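Local coordinates for protein L-threonine-O-3-phosphate decarboxylase (Porphyromonas gingivalis, PDB 3FKD) that probably binds pyridoxal 5'-phosphate and, as a member of the class I and II aminotransferase family, probably decarboxylates L-threonine O-3-phosphate, at residues E34-L37 and V38-N42; E49-G53 and T54-M58; A236-I239 and L240-A244. All coordinates share one frame; numbering follows the deposited sequence.

Contact 1. Residues E34-L37 and V38-N42; sequences EKHL and VENLN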
ATOM      1  N   GLU A  34     -13.536   7.594 -14.226  1.00 29.34           N
ATOM      2  CA  GLU A  34     -12.624   8.706 -13.979  1.00 27.24           C
ATOM      3  C   GLU A  34     -13.323  10.024 -13.640  1.00 25.27           C
ATOM      4  O   GLU A  34     -12.851  10.771 -12.824  1.00 24.58           O
ATOM      5  CB  GLU A  34     -11.669   8.881 -15.160  1.00 28.19           C
ATOM      6  CG  GLU A  34     -10.634   7.781 -15.229  1.00 33.20           C
ATOM      7  CD  GLU A  34      -9.627   7.996 -16.333  1.00 34.37           C
ATOM      8  OE1 GLU A  34      -9.878   8.894 -17.176  1.00 37.73           O
ATOM      9  OE2 GLU A  34      -8.604   7.279 -16.352  1.00 30.00           O
ATOM     10  N   LYS A  35     -14.424  10.324 -14.305  1.00 26.64           N
ATOM     11  CA  LYS A  35     -15.244  11.431 -13.912  1.00 27.23           C
ATOM     12  C   LYS A  35     -15.659  11.276 -12.445  1.00 26.28           C
ATOM     13  O   LYS A  35     -15.611  12.251 -11.689  1.00 27.29           O
ATOM     14  CB  LYS A  35     -16.470  11.542 -14.825  1.00 31.00           C
ATOM     15  CG  LYS A  35     -17.454  12.623 -14.397  1.00 32.33           C
ATOM     16  CD  LYS A  35     -16.704  13.908 -14.029  1.00 34.01           C
ATOM     17  CE  LYS A  35     -17.434  15.146 -14.556  1.00 40.81           C
ATOM     18  NZ  LYS A  35     -17.794  15.006 -16.013  1.00 43.00           N
ATOM     19  N   HIS A  36     -16.048  10.066 -12.042  1.00 23.37           N
ATOM     20  CA  HIS A  36     -16.417   9.800 -10.643  1.00 26.01           C
ATOM     21  C   HIS A  36     -15.317  10.150  -9.599  1.00 25.24           C
ATOM     22  O   HIS A  36     -15.605  10.754  -8.584  1.00 26.89           O
ATOM     23  CB  HIS A  36     -16.940   8.361 -10.447  1.00 24.58           C
ATOM     24  CG  HIS A  36     -17.464   8.093  -9.068  1.00 25.18           C
ATOM     25  ND1 HIS A  36     -18.705   8.525  -8.642  1.00 25.10           N
ATOM     26  CD2 HIS A  36     -16.909   7.452  -8.009  1.00 26.52           C
ATOM     27  CE1 HIS A  36     -18.899   8.156  -7.387  1.00 25.48           C
ATOM     28  NE2 HIS A  36     -17.825   7.499  -6.981  1.00 29.65           N
ATOM     29  N   LEU A  37     -14.070   9.790  -9.854  1.00 24.43           N
ATOM     30  CA  LEU A  37     -12.979  10.175  -8.964  1.00 26.26           C
ATOM     31  C   LEU A  37     -12.728  11.687  -8.910  1.00 25.49           C
ATOM     32  O   LEU A  37     -12.252  12.229  -7.897  1.00 23.03           O
ATOM     33  CB  LEU A  37     -11.689   9.473  -9.378  1.00 24.49           C
ATOM     34  CG  LEU A  37     -11.823   7.956  -9.373  1.00 26.51           C
ATOM     35  CD1 LEU A  37     -10.564   7.329 -10.027  1.00 24.73           C
ATOM     36  CD2 LEU A  37     -12.183   7.352  -7.994  1.00 19.40           C
ATOM     37  N   VAL A  38     -13.015  12.355 -10.020  1.00 25.69           N
ATOM     38  CA  VAL A  38     -12.813  13.788 -10.121  1.00 25.33           C
ATOM     39  C   VAL A  38     -13.848  14.461  -9.215  1.00 25.32           C
ATOM     40  O   VAL A  38     -13.569  15.433  -8.494  1.00 24.02           O
ATOM     41  CB  VAL A  38     -12.930  14.232 -11.595  1.00 26.60           C
ATOM     42  CG1 VAL A  38     -12.900  15.736 -11.707  1.00 25.43           C
ATOM     43  CG2 VAL A  38     -11.795  13.600 -12.415  1.00 24.51           C
ATOM     44  N   GLU A  39     -15.044  13.898  -9.232  1.00 25.84           N
ATOM     45  CA  GLU A  39     -16.129  14.399  -8.399  1.00 28.13           C
ATOM     46  C   GLU A  39     -15.877  14.196  -6.892  1.00 27.54           C
ATOM     47  O   GLU A  39     -16.200  15.074  -6.075  1.00 29.20           O
ATOM     48  CB  GLU A  39     -17.466  13.803  -8.866  1.00 28.07           C
ATOM     49  CG  GLU A  39     -17.935  14.381 -10.215  1.00 31.46           C
ATOM     50  CD  GLU A  39     -19.109  13.644 -10.819  1.00 32.31           C
ATOM     51  OE1 GLU A  39     -19.602  12.694 -10.177  1.00 34.31           O
ATOM     52  OE2 GLU A  39     -19.532  14.003 -11.941  1.00 32.35           O
ATOM     53  N   ASN A  40     -15.295  13.055  -6.531  1.00 25.22           N
ATOM     54  CA  ASN A  40     -15.021  12.737  -5.132  1.00 25.17           C
ATOM     55  C   ASN A  40     -13.572  12.855  -4.757  1.00 24.75           C
ATOM     56  O   ASN A  40     -13.091  12.155  -3.863  1.00 25.59           O
ATOM     57  CB  ASN A  40     -15.539  11.350  -4.784  1.00 26.26           C
ATOM     58  CG  ASN A  40     -17.022  11.225  -5.049  1.00 27.85           C
ATOM     59  OD1 ASN A  40     -17.850  11.547  -4.181  1.00 24.85           O
ATOM     60  ND2 ASN A  40     -17.375  10.794  -6.275  1.00 26.24           N
ATOM     61  N   LEU A  41     -12.889  13.788  -5.405  1.00 25.04           N
ATOM     62  CA  LEU A  41     -11.479  13.993  -5.160  1.00 25.00           C
ATOM     63  C   LEU A  41     -11.126  14.428  -3.736  1.00 26.99           C
ATOM     64  O   LEU A  41     -10.026  14.148  -3.257  1.00 26.69           O
ATOM     65  CB  LEU A  41     -10.870  14.937  -6.181  1.00 25.94           C
ATOM     66  CG  LEU A  41      -9.353  14.701  -6.262  1.00 29.67           C
ATOM     67  CD1 LEU A  41      -8.975  13.241  -6.622  1.00 22.49           C
ATOM     68  CD2 LEU A  41      -8.688  15.683  -7.205  1.00 31.27           C
ATOM     69  N   ASN A  42     -12.046  15.098  -3.056  1.00 26.96           N
ATOM     70  CA  ASN A  42     -11.810  15.494  -1.684  1.00 27.49           C
ATOM     71  C   ASN A  42     -11.558  14.338  -0.712  1.00 27.90           C
ATOM     72  O   ASN A  42     -11.029  14.565   0.381  1.00 26.55           O
ATOM     73  CB  ASN A  42     -12.938  16.348  -1.173  1.00 30.72           C
ATOM     74  CG  ASN A  42     -12.944  17.699  -1.794  1.00 36.49           C
ATOM     75  OD1 ASN A  42     -11.941  18.127  -2.383  1.00 35.30           O
ATOM     76  ND2 ASN A  42     -14.075  18.412  -1.659  1.00 41.05           N
TER

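Contact 2. Residues E49-G53 and T54-M58; sequences EPDAG and TLRQM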
ATOM      1  N   GLU A  49     -11.566   4.897   5.776  1.00 23.65           N
ATOM      2  CA  GLU A  49     -11.818   3.927   6.830  1.00 26.75           C
ATOM      3  C   GLU A  49     -10.517   3.126   6.989  1.00 23.82           C
ATOM      4  O   GLU A  49      -9.928   2.731   6.001  1.00 25.06           O
ATOM      5  CB  GLU A  49     -13.034   3.045   6.516  1.00 25.41           C
ATOM      6  CG  GLU A  49     -14.298   3.872   6.249  1.00 25.55           C
ATOM      7  CD  GLU A  49     -15.484   3.030   5.795  1.00 29.29           C
ATOM      8  OE1 GLU A  49     -15.453   1.792   5.986  1.00 28.05           O
ATOM      9  OE2 GLU A  49     -16.457   3.608   5.245  1.00 31.40           O
ATOM     10  N   PRO A  50     -10.056   2.940   8.229  1.00 22.01           N
ATOM     11  CA  PRO A  50      -8.790   2.285   8.566  1.00 23.21           C
ATOM     12  C   PRO A  50      -8.863   0.868   8.074  1.00 23.56           C
ATOM     13  O   PRO A  50      -7.901   0.154   7.814  1.00 20.66           O
ATOM     14  CB  PRO A  50      -8.824   2.235  10.105  1.00 23.06           C
ATOM     15  CG  PRO A  50      -9.886   3.193  10.512  1.00 24.09           C
ATOM     16  CD  PRO A  50     -10.863   3.250   9.418  1.00 22.14           C
ATOM     17  N   ASP A  51     -10.117   0.496   7.991  1.00 26.18           N
ATOM     18  CA  ASP A  51     -10.590  -0.839   7.753  1.00 28.56           C
ATOM     19  C   ASP A  51     -11.043  -1.090   6.282  1.00 25.76           C
ATOM     20  O   ASP A  51     -11.291  -2.223   5.898  1.00 25.18           O
ATOM     21  CB  ASP A  51     -11.825  -0.976   8.664  1.00 26.08           C
ATOM     22  CG  ASP A  51     -12.249  -2.374   8.824  1.00 30.78           C
ATOM     23  OD1 ASP A  51     -11.573  -3.253   8.211  1.00 33.34           O
ATOM     24  OD2 ASP A  51     -13.244  -2.601   9.543  1.00 31.00           O
ATOM     25  N   ALA A  52     -11.197  -0.023   5.498  1.00 24.87           N
ATOM     26  CA  ALA A  52     -12.097  -0.048   4.320  1.00 26.19           C
ATOM     27  C   ALA A  52     -13.372  -0.876   4.553  1.00 26.39           C
ATOM     28  O   ALA A  52     -13.776  -1.665   3.684  1.00 26.08           O
ATOM     29  CB  ALA A  52     -11.358  -0.551   3.069  1.00 23.51           C
ATOM     30  N   GLY A  53     -14.002  -0.700   5.716  1.00 25.55           N
ATOM     31  CA  GLY A  53     -15.080  -1.570   6.137  1.00 24.59           C
ATOM     32  C   GLY A  53     -16.350  -1.512   5.305  1.00 27.31           C
ATOM     33  O   GLY A  53     -17.065  -2.508   5.219  1.00 28.28           O
ATOM     34  N   THR A  54     -16.665  -0.349   4.732  1.00 24.95           N
ATOM     35  CA  THR A  54     -17.830  -0.227   3.894  1.00 25.09           C
ATOM     36  C   THR A  54     -17.625  -0.983   2.578  1.00 27.82           C
ATOM     37  O   THR A  54     -18.546  -1.678   2.095  1.00 26.83           O
ATOM     38  CB  THR A  54     -18.206   1.265   3.629  1.00 27.46           C
ATOM     39  OG1 THR A  54     -18.558   1.880   4.861  1.00 28.98           O
ATOM     40  CG2 THR A  54     -19.401   1.365   2.767  1.00 23.44           C
ATOM     41  N   LEU A  55     -16.427  -0.858   1.995  1.00 25.96           N
ATOM     42  CA  LEU A  55     -16.107  -1.643   0.813  1.00 25.06           C
ATOM     43  C   LEU A  55     -16.189  -3.125   1.132  1.00 25.13           C
ATOM     44  O   LEU A  55     -16.819  -3.884   0.398  1.00 26.17           O
ATOM     45  CB  LEU A  55     -14.743  -1.289   0.229  1.00 23.67           C
ATOM     46  CG  LEU A  55     -14.336  -1.919  -1.109  1.00 20.46           C
ATOM     47  CD1 LEU A  55     -15.486  -1.809  -2.125  1.00 21.77           C
ATOM     48  CD2 LEU A  55     -13.108  -1.264  -1.640  1.00 17.32           C
ATOM     49  N   ARG A  56     -15.578  -3.520   2.243  1.00 26.90           N
ATOM     50  CA  ARG A  56     -15.594  -4.910   2.678  1.00 27.10           C
ATOM     51  C   ARG A  56     -17.016  -5.421   2.742  1.00 27.91           C
ATOM     52  O   ARG A  56     -17.340  -6.471   2.179  1.00 27.62           O
ATOM     53  CB  ARG A  56     -14.928  -5.066   4.046  1.00 27.80           C
ATOM     54  CG  ARG A  56     -14.747  -6.514   4.471  1.00 28.69           C
ATOM     55  CD  ARG A  56     -14.259  -6.595   5.893  1.00 29.35           C
ATOM     56  NE  ARG A  56     -15.290  -6.202   6.851  1.00 31.33           N
ATOM     57  CZ  ARG A  56     -15.169  -5.195   7.716  1.00 33.76           C
ATOM     58  NH1 ARG A  56     -14.060  -4.469   7.756  1.00 31.93           N
ATOM     59  NH2 ARG A  56     -16.150  -4.914   8.558  1.00 33.73           N
ATOM     60  N   GLN A  57     -17.864  -4.671   3.429  1.00 27.85           N
ATOM     61  CA  GLN A  57     -19.276  -5.011   3.538  1.00 30.12           C
ATOM     62  C   GLN A  57     -19.935  -5.211   2.156  1.00 29.60           C
ATOM     63  O   GLN A  57     -20.547  -6.245   1.914  1.00 32.12           O
ATOM     64  CB  GLN A  57     -19.989  -3.965   4.398  1.00 33.47           C
ATOM     65  CG  GLN A  57     -21.498  -4.029   4.436  1.00 38.01           C
ATOM     66  CD  GLN A  57     -22.021  -5.282   5.107  1.00 46.27           C
ATOM     67  OE1 GLN A  57     -22.164  -6.346   4.473  1.00 45.90           O
ATOM     68  NE2 GLN A  57     -22.337  -5.162   6.402  1.00 49.12           N
HETATM   69  N   MSE A  58     -19.794  -4.258   1.242  1.00 28.36           N
HETATM   70  CA  MSE A  58     -20.411  -4.410  -0.084  1.00 29.13           C
HETATM   71  C   MSE A  58     -19.814  -5.541  -0.953  1.00 29.28           C
HETATM   72  O   MSE A  58     -20.474  -6.034  -1.871  1.00 30.27           O
HETATM   73  CB  MSE A  58     -20.337  -3.122  -0.888  1.00 28.83           C
HETATM   74  CG  MSE A  58     -20.760  -1.852  -0.153  1.00 29.39           C
HETATM   75 SE   MSE A  58     -20.165  -0.411  -1.331  1.00 56.90          SE
HETATM   76  CE  MSE A  58     -19.981   1.062  -0.108  1.00 32.32           C
TER

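Contact 3. Residues A236-I239 and L240-A244; sequences AKFI and LIHPA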
ATOM      1  N   ALA A 236     -13.317   1.309  -6.526  1.00 21.06           N
ATOM      2  CA  ALA A 236     -13.910  -0.014  -6.343  1.00 21.34           C
ATOM      3  C   ALA A 236     -15.414   0.025  -6.089  1.00 21.21           C
ATOM      4  O   ALA A 236     -16.155  -0.777  -6.668  1.00 22.21           O
ATOM      5  CB  ALA A 236     -13.188  -0.808  -5.232  1.00 17.61           C
ATOM      6  N   LYS A 237     -15.843   0.929  -5.212  1.00 20.54           N
ATOM      7  CA  LYS A 237     -17.262   1.130  -4.915  1.00 23.40           C
ATOM      8  C   LYS A 237     -18.074   1.406  -6.185  1.00 24.15           C
ATOM      9  O   LYS A 237     -19.159   0.861  -6.378  1.00 26.37           O
ATOM     10  CB  LYS A 237     -17.432   2.291  -3.924  1.00 24.28           C
ATOM     11  CG  LYS A 237     -17.497   1.843  -2.497  1.00 23.35           C
ATOM     12  CD  LYS A 237     -17.292   2.994  -1.538  1.00 27.63           C
ATOM     13  CE  LYS A 237     -17.149   2.493  -0.086  1.00 26.76           C
ATOM     14  NZ  LYS A 237     -16.808   3.557   0.870  1.00 30.75           N
ATOM     15  N   PHE A 238     -17.527   2.256  -7.048  1.00 24.59           N
ATOM     16  CA  PHE A 238     -18.109   2.571  -8.351  1.00 24.35           C
ATOM     17  C   PHE A 238     -18.195   1.357  -9.312  1.00 24.02           C
ATOM     18  O   PHE A 238     -19.250   1.069  -9.873  1.00 21.71           O
ATOM     19  CB  PHE A 238     -17.332   3.717  -9.003  1.00 23.28           C
ATOM     20  CG  PHE A 238     -18.074   4.369 -10.122  1.00 24.96           C
ATOM     21  CD1 PHE A 238     -17.725   4.133 -11.433  1.00 25.18           C
ATOM     22  CD2 PHE A 238     -19.135   5.205  -9.868  1.00 23.98           C
ATOM     23  CE1 PHE A 238     -18.411   4.737 -12.462  1.00 25.70           C
ATOM     24  CE2 PHE A 238     -19.822   5.792 -10.894  1.00 25.02           C
ATOM     25  CZ  PHE A 238     -19.461   5.562 -12.185  1.00 26.26           C
ATOM     26  N   ILE A 239     -17.083   0.650  -9.495  1.00 23.58           N
ATOM     27  CA  ILE A 239     -17.116  -0.585 -10.288  1.00 23.92           C
ATOM     28  C   ILE A 239     -18.191  -1.584  -9.788  1.00 23.86           C
ATOM     29  O   ILE A 239     -18.929  -2.165 -10.601  1.00 22.24           O
ATOM     30  CB  ILE A 239     -15.725  -1.248 -10.357  1.00 21.49           C
ATOM     31  CG1 ILE A 239     -14.778  -0.357 -11.185  1.00 22.56           C
ATOM     32  CG2 ILE A 239     -15.825  -2.713 -10.875  1.00 18.00           C
ATOM     33  CD1 ILE A 239     -13.275  -0.478 -10.820  1.00 18.32           C
ATOM     34  N   LEU A 240     -18.273  -1.771  -8.471  1.00 21.78           N
ATOM     35  CA  LEU A 240     -19.249  -2.687  -7.884  1.00 23.32           C
ATOM     36  C   LEU A 240     -20.710  -2.319  -8.148  1.00 24.45           C
ATOM     37  O   LEU A 240     -21.540  -3.205  -8.294  1.00 24.59           O
ATOM     38  CB  LEU A 240     -19.054  -2.821  -6.380  1.00 24.20           C
ATOM     39  CG  LEU A 240     -17.951  -3.787  -5.999  1.00 25.48           C
ATOM     40  CD1 LEU A 240     -17.770  -3.803  -4.485  1.00 23.68           C
ATOM     41  CD2 LEU A 240     -18.325  -5.135  -6.526  1.00 23.82           C
ATOM     42  N   ILE A 241     -21.015  -1.022  -8.184  1.00 25.38           N
ATOM     43  CA  ILE A 241     -22.379  -0.513  -8.374  1.00 24.46           C
ATOM     44  C   ILE A 241     -22.822  -0.627  -9.850  1.00 27.08           C
ATOM     45  O   ILE A 241     -24.015  -0.624 -10.174  1.00 30.02           O
ATOM     46  CB  ILE A 241     -22.467   0.940  -7.853  1.00 24.66           C
ATOM     47  CG1 ILE A 241     -22.420   0.945  -6.328  1.00 30.29           C
ATOM     48  CG2 ILE A 241     -23.742   1.625  -8.262  1.00 29.21           C
ATOM     49  CD1 ILE A 241     -22.360   2.380  -5.682  1.00 31.49           C
ATOM     50  N   HIS A 242     -21.849  -0.760 -10.740  1.00 24.97           N
ATOM     51  CA  HIS A 242     -22.101  -0.753 -12.158  1.00 23.59           C
ATOM     52  C   HIS A 242     -21.470  -1.991 -12.847  1.00 22.51           C
ATOM     53  O   HIS A 242     -20.635  -1.866 -13.714  1.00 19.54           O
ATOM     54  CB  HIS A 242     -21.531   0.536 -12.734  1.00 22.90           C
ATOM     55  CG  HIS A 242     -21.966   1.774 -12.015  1.00 25.02           C
ATOM     56  ND1 HIS A 242     -22.909   2.644 -12.526  1.00 27.60           N
ATOM     57  CD2 HIS A 242     -21.566   2.310 -10.839  1.00 26.99           C
ATOM     58  CE1 HIS A 242     -23.078   3.651 -11.690  1.00 25.46           C
ATOM     59  NE2 HIS A 242     -22.264   3.479 -10.664  1.00 25.59           N
ATOM     60  N   PRO A 243     -21.885  -3.196 -12.438  1.00 24.61           N
ATOM     61  CA  PRO A 243     -21.360  -4.440 -13.030  1.00 22.20           C
ATOM     62  C   PRO A 243     -21.403  -4.451 -14.551  1.00 25.14           C
ATOM     63  O   PRO A 243     -20.415  -4.815 -15.181  1.00 25.70           O
ATOM     64  CB  PRO A 243     -22.286  -5.523 -12.452  1.00 25.79           C
ATOM     65  CG  PRO A 243     -23.466  -4.728 -11.779  1.00 25.11           C
ATOM     66  CD  PRO A 243     -22.803  -3.477 -11.314  1.00 22.49           C
ATOM     67  N   ALA A 244     -22.521  -4.043 -15.144  1.00 25.42           N
ATOM     68  CA  ALA A 244     -22.594  -3.928 -16.607  1.00 26.76           C
ATOM     69  C   ALA A 244     -21.522  -3.015 -17.227  1.00 25.37           C
ATOM     70  O   ALA A 244     -20.839  -3.386 -18.188  1.00 26.71           O
ATOM     71  CB  ALA A 244     -24.022  -3.520 -17.072  1.00 25.88           C
TER

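Contact 1. Residues E34-L37 and V38-N42
N40 folds its side-chain amide back over the imidazole of H36. N40 ND2 lies over one face of the ring, displaced toward the rim, and H36 CE1 is the ring atom nearest to it at 3.2 Å. The amide and ring planes are turned 46° against each other, so the groups do not lie flat together. The same nitrogen, N40 ND2, donates to H36 O at 2.9 Å. The backbone N40 N also donates to H36 O, at 3.1 Å and from the opposite face of the carbonyl plane. N40 CG sits beside its own backbone N (chi1 -58°), which swings the amide back along the chain. This is the C-terminal end of helix 31-39, where N40 is the first residue to leave helical angles. Its amide gives a carbonyl of the last turn a second donor. H36 NE2 also has a weak hydrogen bond to E234 of helix 230-241. Further round the helix, the bent chain of K35 passes the carboxylate of E39. K35 CG is 3.5 Å from E39 OE2, but K35 NZ stays 4.5 Å from E39 OE2, beyond a salt bridge. E34 turns to the dimer partner and pairs with R45 of the second subunit.

Contact 2. Residues E49-G53 and T54-M58
E49 and T54 meet at the start of helix 53-62, where A52 holds the N-cap position. A type I beta turn from E49 to A52 leads into the helix, closed by A52 N donating to E49 O at 3.1 Å.

The E49 carboxylate takes two hydrogen bonds from T54, one from its backbone N-H and one from its hydroxyl. E49 OE1 accepts from T54 N at 2.8 Å, met on its syn side and slightly out of the carboxylate plane. E49 OE2 accepts from T54 OG1 at 2.7 Å through its syn lone pair. T54 OG1 stands beside the threonine's own backbone N (chi1 -64°), which brings both donors to the same carboxylate. The pair of bonds fixes the rotation of the carboxylate. Its negative charge at the N-terminal end of a helix is probably favourable to the helix dipole.

D51 and R56 form a salt bridge. R56 NH1 donates to D51 OD2 at 2.7 Å, and that oxygen lies close to the guanidinium plane. The approach is less regular on the acid side, because NH1 comes from above the carboxylate plane. The two flat groups are turned 34° apart. The guanidinium has a second partner: R56 NE bonds to the side-chain OD1 of N67.

Backbone bonds begin the helix proper. R56 N donates to A52 O at 3.0 Å and Q57 N to G53 O at 2.9 Å.

Apolar contact is slight between the segments, with A52 CB and L55 CB 4.5 Å apart. Both side chains pack on helix 230-241, A52 on I233 and L55 on A236. The guanidinium of R56 also has G53 over one face, with G53 CA 3.5 Å from R56 NH1.

Contact 3. Residues A236-I239 and L240-A244
A236 O takes the N-H of L240 at 3.0 Å from L240 N, in a nearly straight bond of 164°. The L240 side chain lies against the same carbonyl, with L240 CG 3.6 Å from A236 O. One residue on, I241 N donates to K237 O at 3.2 Å. I241 CG1 stands beside its own backbone N (chi1 -72°), which brings it to 3.3 Å from K237 O. Both branched chains therefore pack back along the previous turn.

These bonds belong to the last turns of helix 230-241, which ends here. H242 is the first residue to leave helical angles. H242 N turns to I239 O, three residues back, at 3.2 Å, and the donor stands well above that carbonyl plane. P243 follows. Its ring nitrogen has no hydrogen to give, so P243 N cannot continue the helical bonding at I239 O, 3.6 Å away. P243 O accepts a hydrogen bond from T247 OG1, a little further along the chain.

The main side-chain pair is F238 with H242, four residues apart. Their ring centres are 4.2 Å apart and the planes are inclined by 34°, an oblique aromatic pair. The orientation of the H242 imidazole is doubtful, so the part played by its individual atoms stays open. The other face of the F238 ring carries the ring of H36 from helix 31-39. The phenyl group thus lies between two imidazoles.

On other sides of the helix, I239 is buried against F195, I201 and F246. L240 packs on L59 of helix 53-62, and K237 extends over T54 and M58 of the same helix.

Helix 230-241 links the three contacts. Contact 3 touches contact 1 through H36 CG and F238 CD2, 3.4 Å apart. It touches contact 2 through L55, whose CD2 is 3.6 Å from A236 CB and whose CD1 is 3.8 Å from L240 CD1. Contacts 1 and 2 do not touch: their nearest atoms are about 10 Å apart and their centres about 19 Å. The centre of contact 3 lies about 14 Å from that of contact 1 and about 15 Å from that of contact 2. Of the three, contact 1 alone meets the second subunit. The three contacts are joined by packing between helices 31-39, 53-62 and 230-241.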